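Local atomic coordinates of probable hydrolase (Pseudomonas aeruginosa, PDB entry 3OM8), a protein that probably works as a hydrolase of the alpha/beta fold, perhaps as a 3-oxoadipate enol-lactonase that opens a lactone ring with water. Residues Val69-Tyr74 against His186-Ser191; Leu84-Asp88 against Ala114-Ile118; Pro210-Ile214 against Ala259-Phe263. All coordinates share one frame. Residue numbers count along the deposited sequence, not the author numbering.

Interaction 1: residues Val69-Tyr74 against His186-Ser191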
# COMPACT_ATOMS: atom_id res chain seq x y z
N VAL B 69 25.77 2.36 27.73
CA VAL B 69 24.70 1.40 27.96
C VAL B 69 24.16 1.48 29.38
O VAL B 69 24.62 0.77 30.27
CB VAL B 69 25.20 -0.05 27.74
CG1 VAL B 69 24.05 -1.03 27.89
CG2 VAL B 69 25.88 -0.19 26.36
N PRO B 70 23.17 2.36 29.61
CA PRO B 70 22.50 2.33 30.91
C PRO B 70 21.80 0.98 31.13
O PRO B 70 21.55 0.27 30.15
CB PRO B 70 21.46 3.45 30.80
CG PRO B 70 22.02 4.38 29.73
CD PRO B 70 22.71 3.47 28.76
N PRO B 71 21.52 0.62 32.38
CA PRO B 71 20.75 -0.61 32.61
C PRO B 71 19.31 -0.38 32.19
O PRO B 71 18.85 0.76 32.31
CB PRO B 71 20.78 -0.77 34.14
CG PRO B 71 21.70 0.29 34.64
CD PRO B 71 21.78 1.35 33.63
N GLY B 72 18.62 -1.40 31.70
CA GLY B 72 17.19 -1.29 31.44
C GLY B 72 16.50 -1.20 32.78
O GLY B 72 17.14 -1.37 33.82
N PRO B 73 15.19 -0.91 32.80
CA PRO B 73 14.33 -0.64 31.65
C PRO B 73 14.57 0.76 31.12
O PRO B 73 14.89 1.65 31.92
CB PRO B 73 12.92 -0.71 32.24
CG PRO B 73 13.08 -1.03 33.70
CD PRO B 73 14.48 -0.70 34.06
N TYR B 74 14.42 0.95 29.80
CA TYR B 74 14.31 2.28 29.22
C TYR B 74 12.83 2.55 28.99
O TYR B 74 12.09 1.64 28.64
CB TYR B 74 15.01 2.34 27.86
CG TYR B 74 16.45 1.87 27.85
CD1 TYR B 74 17.22 1.87 28.99
CD2 TYR B 74 17.03 1.44 26.66
CE1 TYR B 74 18.54 1.44 28.96
CE2 TYR B 74 18.33 1.02 26.62
CZ TYR B 74 19.09 1.02 27.77
OH TYR B 74 20.39 0.58 27.69
N HIS B 186 22.19 -5.10 27.94
CA HIS B 186 21.37 -4.13 28.66
C HIS B 186 20.71 -3.12 27.71
O HIS B 186 19.63 -2.60 28.00
CB HIS B 186 22.19 -3.43 29.75
CG HIS B 186 22.64 -4.35 30.84
ND1 HIS B 186 21.83 -4.68 31.91
CD2 HIS B 186 23.78 -5.05 31.01
CE1 HIS B 186 22.46 -5.54 32.69
NE2 HIS B 186 23.65 -5.77 32.17
N GLY B 187 21.37 -2.85 26.59
CA GLY B 187 20.76 -2.04 25.54
C GLY B 187 19.51 -2.72 25.00
O GLY B 187 18.45 -2.11 24.92
N LEU B 188 19.65 -3.99 24.65
CA LEU B 188 18.53 -4.81 24.22
C LEU B 188 17.43 -4.90 25.27
O LEU B 188 16.26 -4.64 25.00
CB LEU B 188 19.00 -6.22 23.87
CG LEU B 188 20.03 -6.32 22.74
CD1 LEU B 188 20.33 -7.78 22.45
CD2 LEU B 188 19.48 -5.64 21.51
N ALA B 189 17.81 -5.30 26.48
CA ALA B 189 16.84 -5.46 27.57
C ALA B 189 16.10 -4.16 27.84
O ALA B 189 14.89 -4.15 28.00
CB ALA B 189 17.54 -5.98 28.85
N GLY B 190 16.84 -3.05 27.88
CA GLY B 190 16.24 -1.75 28.10
C GLY B 190 15.29 -1.35 26.99
O GLY B 190 14.22 -0.79 27.24
N SER B 191 15.68 -1.64 25.75
CA SER B 191 14.89 -1.27 24.59
C SER B 191 13.61 -2.10 24.49
O SER B 191 12.54 -1.55 24.23
CB SER B 191 15.72 -1.37 23.31
OG SER B 191 16.81 -0.44 23.34
O HOH W 1 19.45 -4.17 32.93
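In this alpha/beta hydrolase fold, helix 185-196 belongs to the helical lid inserted between core strands 118-124 and 211-216, and here it rests against the proline-rich loop that runs from strand 55-59 to helix 76-90. Close backbone approach sets the contact. Gly-72 and Gly-190 bring their CA atoms within 3.5 Å of each other, and neither position has room for a CB: on Gly-72 it would lie 2.7 Å from Gly-190 CA, on Gly-190 2.5 Å from Tyr-74 CZ. The cis peptide bond before Pro-73 turns the loop at this point. Aromatic packing follows: Gly-190 CA sits 3.6 Å from the centroid of the Tyr-74 ring, only 10° off its normal, a CH-pi contact over the face. Apolar contact continues at the other end, where Val-69 CG1 lies 3.6 Å from His-186 CB; the helix also packs, through His-186, Leu-188 and Ala-189, on Val-143 and Leu-144 of lid helix 134-145. Hydrogen bonds fix both partners. Tyr-74 OH ties its own loop together through Pro-70 O at 2.7 Å, and Ser-191 OG holds Gly-187 O at 2.8 Å. A water bridges the segments, 2.6 Å from His-186 ND1 and accepting a weak bond from Gly-72 N at 3.1 Å. One direct bond crosses the interface: Tyr-74 N donates to Gly-190 O at 3.1 Å.

Interaction 2: residues Leu84-Asp88 against Ala114-Ile118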
# COMPACT_ATOMS: atom_id res chain seq x y z
N LEU B 84 15.57 14.84 21.41
CA LEU B 84 15.38 16.25 21.73
C LEU B 84 16.66 16.90 22.24
O LEU B 84 16.94 18.05 21.91
CB LEU B 84 14.24 16.43 22.73
CG LEU B 84 12.89 15.95 22.20
CD1 LEU B 84 11.80 16.24 23.21
CD2 LEU B 84 12.58 16.62 20.88
N GLU B 85 17.43 16.18 23.04
CA GLU B 85 18.67 16.73 23.60
C GLU B 85 19.77 16.82 22.54
O GLU B 85 20.61 17.73 22.60
CB GLU B 85 19.15 15.93 24.82
CG GLU B 85 18.18 15.96 26.00
CD GLU B 85 18.77 15.35 27.28
OE1 GLU B 85 20.01 15.40 27.46
OE2 GLU B 85 17.98 14.83 28.10
N LEU B 86 19.78 15.89 21.59
CA LEU B 86 20.65 15.99 20.43
C LEU B 86 20.32 17.27 19.64
O LEU B 86 21.21 18.05 19.28
CB LEU B 86 20.47 14.79 19.51
CG LEU B 86 21.17 13.50 19.87
CD1 LEU B 86 20.75 12.41 18.90
CD2 LEU B 86 22.68 13.70 19.83
N LEU B 87 19.03 17.48 19.38
CA LEU B 87 18.61 18.65 18.62
C LEU B 87 19.01 19.91 19.36
O LEU B 87 19.56 20.83 18.76
CB LEU B 87 17.10 18.62 18.33
CG LEU B 87 16.61 17.52 17.38
CD1 LEU B 87 15.12 17.61 17.12
CD2 LEU B 87 17.36 17.54 16.05
N ASP B 88 18.77 19.94 20.67
CA ASP B 88 19.15 21.09 21.49
C ASP B 88 20.65 21.36 21.37
O ASP B 88 21.07 22.51 21.22
CB ASP B 88 18.78 20.85 22.97
CG ASP B 88 17.28 20.77 23.18
OD1 ASP B 88 16.85 20.38 24.29
OD2 ASP B 88 16.53 21.10 22.24
N ALA B 114 6.50 16.29 21.18
CA ALA B 114 7.30 17.44 20.79
C ALA B 114 7.10 17.80 19.31
O ALA B 114 8.08 17.98 18.57
CB ALA B 114 8.76 17.17 21.10
N PRO B 115 5.83 17.94 18.88
CA PRO B 115 5.52 18.14 17.46
C PRO B 115 6.24 19.35 16.89
O PRO B 115 6.69 19.32 15.75
CB PRO B 115 4.00 18.38 17.46
CG PRO B 115 3.66 18.75 18.87
CD PRO B 115 4.64 18.03 19.74
N GLN B 116 6.37 20.40 17.70
CA GLN B 116 7.02 21.64 17.28
C GLN B 116 8.49 21.46 16.88
O GLN B 116 9.09 22.36 16.29
CB GLN B 116 6.90 22.69 18.39
CG GLN B 116 7.84 22.48 19.58
CD GLN B 116 7.34 21.44 20.58
OE1 GLN B 116 6.27 20.85 20.42
NE2 GLN B 116 8.12 21.23 21.64
N ARG B 117 9.07 20.30 17.21
CA ARG B 117 10.46 20.00 16.86
C ARG B 117 10.56 19.18 15.57
O ARG B 117 11.66 18.97 15.05
CB ARG B 117 11.15 19.23 18.00
CG ARG B 117 11.05 19.85 19.40
CD ARG B 117 11.69 21.23 19.49
NE ARG B 117 13.11 21.23 19.15
CZ ARG B 117 14.09 21.13 20.04
NH1 ARG B 117 13.81 21.01 21.33
NH2 ARG B 117 15.36 21.15 19.64
N ILE B 118 9.41 18.72 15.07
CA ILE B 118 9.37 17.84 13.90
C ILE B 118 8.74 18.51 12.66
O ILE B 118 7.64 19.07 12.73
CB ILE B 118 8.57 16.54 14.18
CG1 ILE B 118 9.15 15.78 15.37
CG2 ILE B 118 8.55 15.66 12.94
CD1 ILE B 118 10.59 15.31 15.20
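Within the alpha/beta hydrolase core, helix 76-90 meets the short 3-10 turn between helix 102-113 and strand 118-124, part of the beta-alpha-beta crossover from strand 95-100. Arg-117 makes most of the contact. Its first three side-chain torsions are all m (-52°, -61°, -60°), so the chain coils as it crosses toward the helix, while NE and NH2 also bond Arg-93 O and Val-92 O in the loop beyond helix 76-90. Leu-84 and Leu-87 both adopt the mt rotamer. The CA-to-CB bond of Leu-84 points sideways to the turn, yet its end comes nearer: CD1 lies 3.8 Å from Ala-114 CB, and CD2 is 3.9 Å from both Ala-114 CB and Arg-117 CG. Leu-87 points toward the turn, its CB 3.3 Å from Arg-117 NH2, so that aliphatic groups flank the charged chain. Asp-88, chi1 also m, brings OD2 to the edge of the guanidinium, near its plane. There Asp-88 OD2 alone accepts from both Arg-117 NH1 and Arg-117 NH2, each at 2.9 Å, completing the salt bridge.

Interaction 3: residues Pro210-Ile214 against Ala259-Phe263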
# COMPACT_ATOMS: atom_id res chain seq x y z
N PRO B 210 2.97 15.94 8.74
CA PRO B 210 2.84 15.12 7.53
C PRO B 210 3.60 13.83 7.73
O PRO B 210 4.77 13.87 8.09
CB PRO B 210 3.54 15.97 6.45
CG PRO B 210 3.45 17.37 6.97
CD PRO B 210 3.60 17.24 8.46
N THR B 211 2.95 12.70 7.50
CA THR B 211 3.53 11.41 7.78
C THR B 211 3.55 10.47 6.58
O THR B 211 2.52 10.25 5.96
CB THR B 211 2.76 10.72 8.91
OG1 THR B 211 2.72 11.58 10.06
CG2 THR B 211 3.42 9.41 9.27
N LEU B 212 4.71 9.91 6.28
CA LEU B 212 4.82 8.80 5.34
C LEU B 212 5.12 7.52 6.11
O LEU B 212 6.01 7.49 6.95
CB LEU B 212 5.95 9.05 4.34
CG LEU B 212 6.34 7.85 3.48
CD1 LEU B 212 5.18 7.46 2.55
CD2 LEU B 212 7.59 8.15 2.65
N VAL B 213 4.36 6.46 5.83
CA VAL B 213 4.59 5.16 6.43
C VAL B 213 5.07 4.15 5.38
O VAL B 213 4.39 3.93 4.38
CB VAL B 213 3.32 4.59 7.06
CG1 VAL B 213 3.60 3.23 7.68
CG2 VAL B 213 2.76 5.54 8.08
N ILE B 214 6.24 3.56 5.62
CA ILE B 214 6.77 2.50 4.77
C ILE B 214 6.60 1.17 5.49
O ILE B 214 6.95 1.05 6.67
CB ILE B 214 8.25 2.74 4.45
CG1 ILE B 214 8.42 4.11 3.78
CG2 ILE B 214 8.81 1.63 3.57
CD1 ILE B 214 9.84 4.49 3.48
N ALA B 259 11.01 6.89 -2.18
CA ALA B 259 9.83 7.15 -1.38
C ALA B 259 10.08 8.26 -0.39
O ALA B 259 9.26 9.18 -0.25
CB ALA B 259 9.40 5.90 -0.66
N VAL B 260 11.21 8.18 0.31
CA VAL B 260 11.59 9.19 1.32
C VAL B 260 11.83 10.56 0.69
O VAL B 260 11.24 11.55 1.11
CB VAL B 260 12.86 8.76 2.12
CG1 VAL B 260 13.40 9.91 2.94
CG2 VAL B 260 12.57 7.55 3.00
N LEU B 261 12.70 10.61 -0.32
CA LEU B 261 13.09 11.86 -0.95
C LEU B 261 11.92 12.60 -1.60
O LEU B 261 11.85 13.84 -1.56
CB LEU B 261 14.22 11.63 -1.96
CG LEU B 261 15.56 11.35 -1.27
CD1 LEU B 261 16.67 11.03 -2.26
CD2 LEU B 261 15.94 12.53 -0.40
N SER B 262 11.00 11.86 -2.20
CA SER B 262 9.88 12.49 -2.89
C SER B 262 8.93 13.08 -1.86
O SER B 262 8.38 14.18 -2.06
CB SER B 262 9.14 11.48 -3.77
OG SER B 262 9.98 11.06 -4.84
N PHE B 263 8.74 12.34 -0.77
CA PHE B 263 7.90 12.79 0.33
C PHE B 263 8.45 14.06 0.99
O PHE B 263 7.70 14.97 1.33
CB PHE B 263 7.76 11.68 1.38
CG PHE B 263 7.05 12.13 2.63
CD1 PHE B 263 5.70 12.45 2.61
CD2 PHE B 263 7.74 12.22 3.83
CE1 PHE B 263 5.05 12.86 3.76
CE2 PHE B 263 7.09 12.62 4.99
CZ PHE B 263 5.75 12.95 4.96
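Phe-263 is the main knob here. With chi1 at 173° (t), its ring reaches from helix 253-264 to the start of strand 211-216 and fits the hollow made by Pro-210, the Thr-211 backbone and Leu-212. Leu-212 CB sits over one face, 3.6 Å from the ring centroid and 7° off the normal, a CH-pi contact, while Pro-210 O lies at the ring edge, 3.4 Å from Phe-263 CZ. Pro-210 CB touches Phe-263 CZ at 4.0 Å. Leu-212 is the strand's own bump: its CD2 enters the space one helical turn back, 3.5 Å from Ala-259 O and 4.4 Å from Ala-259 CB, a place left open by that small side chain. Further along, Ile-214 CD1 stops 4.1 Å from Val-260 CG2 and 4.4 Å from Ala-259 CB. No hydrogen bond crosses; fit alone joins the segments. Val-213 faces the other layer, against Ile-230 and Ala-231 of helix 224-233, while Ala-259 and Ser-262 pack on Pro-243 and Tyr-218 of a third subunit. Axes of segments 211-214 and 259-263 run almost antiparallel, at 171°, approaching to 9.9 Å, so Pro-210 to Leu-212 meet Phe-263 while Leu-212 and Ile-214 meet the preceding turn, Ala-259 and Val-260. A C-terminal helix laid on a mostly parallel sheet, with another helical layer across it, is characteristic of the alpha/beta hydrolase sandwich.

How the interactions relate
Interaction 2 is nested in the chain loop closed by interaction 1, and interaction 3 follows both. Interaction 1 joins lid to core; interaction 2 joins a helix to the turn leading into strand 118-124, and interaction 3 lays a helix on strand 211-216. Centres of interactions 1 and 3 lie 30 Å apart, on opposite sides of the chain's centre, whereas interactions 2 and 3 come within about 6 Å at their nearest atoms without touching. Interactions 2 and 3 connect by sequence to the probable catalytic triad: Ser-101, on a likely nucleophile elbow, precedes the helix ending at interaction 2, while strand 211-216 leads toward Asp-219, and His-246 lies shortly before helix 253-264.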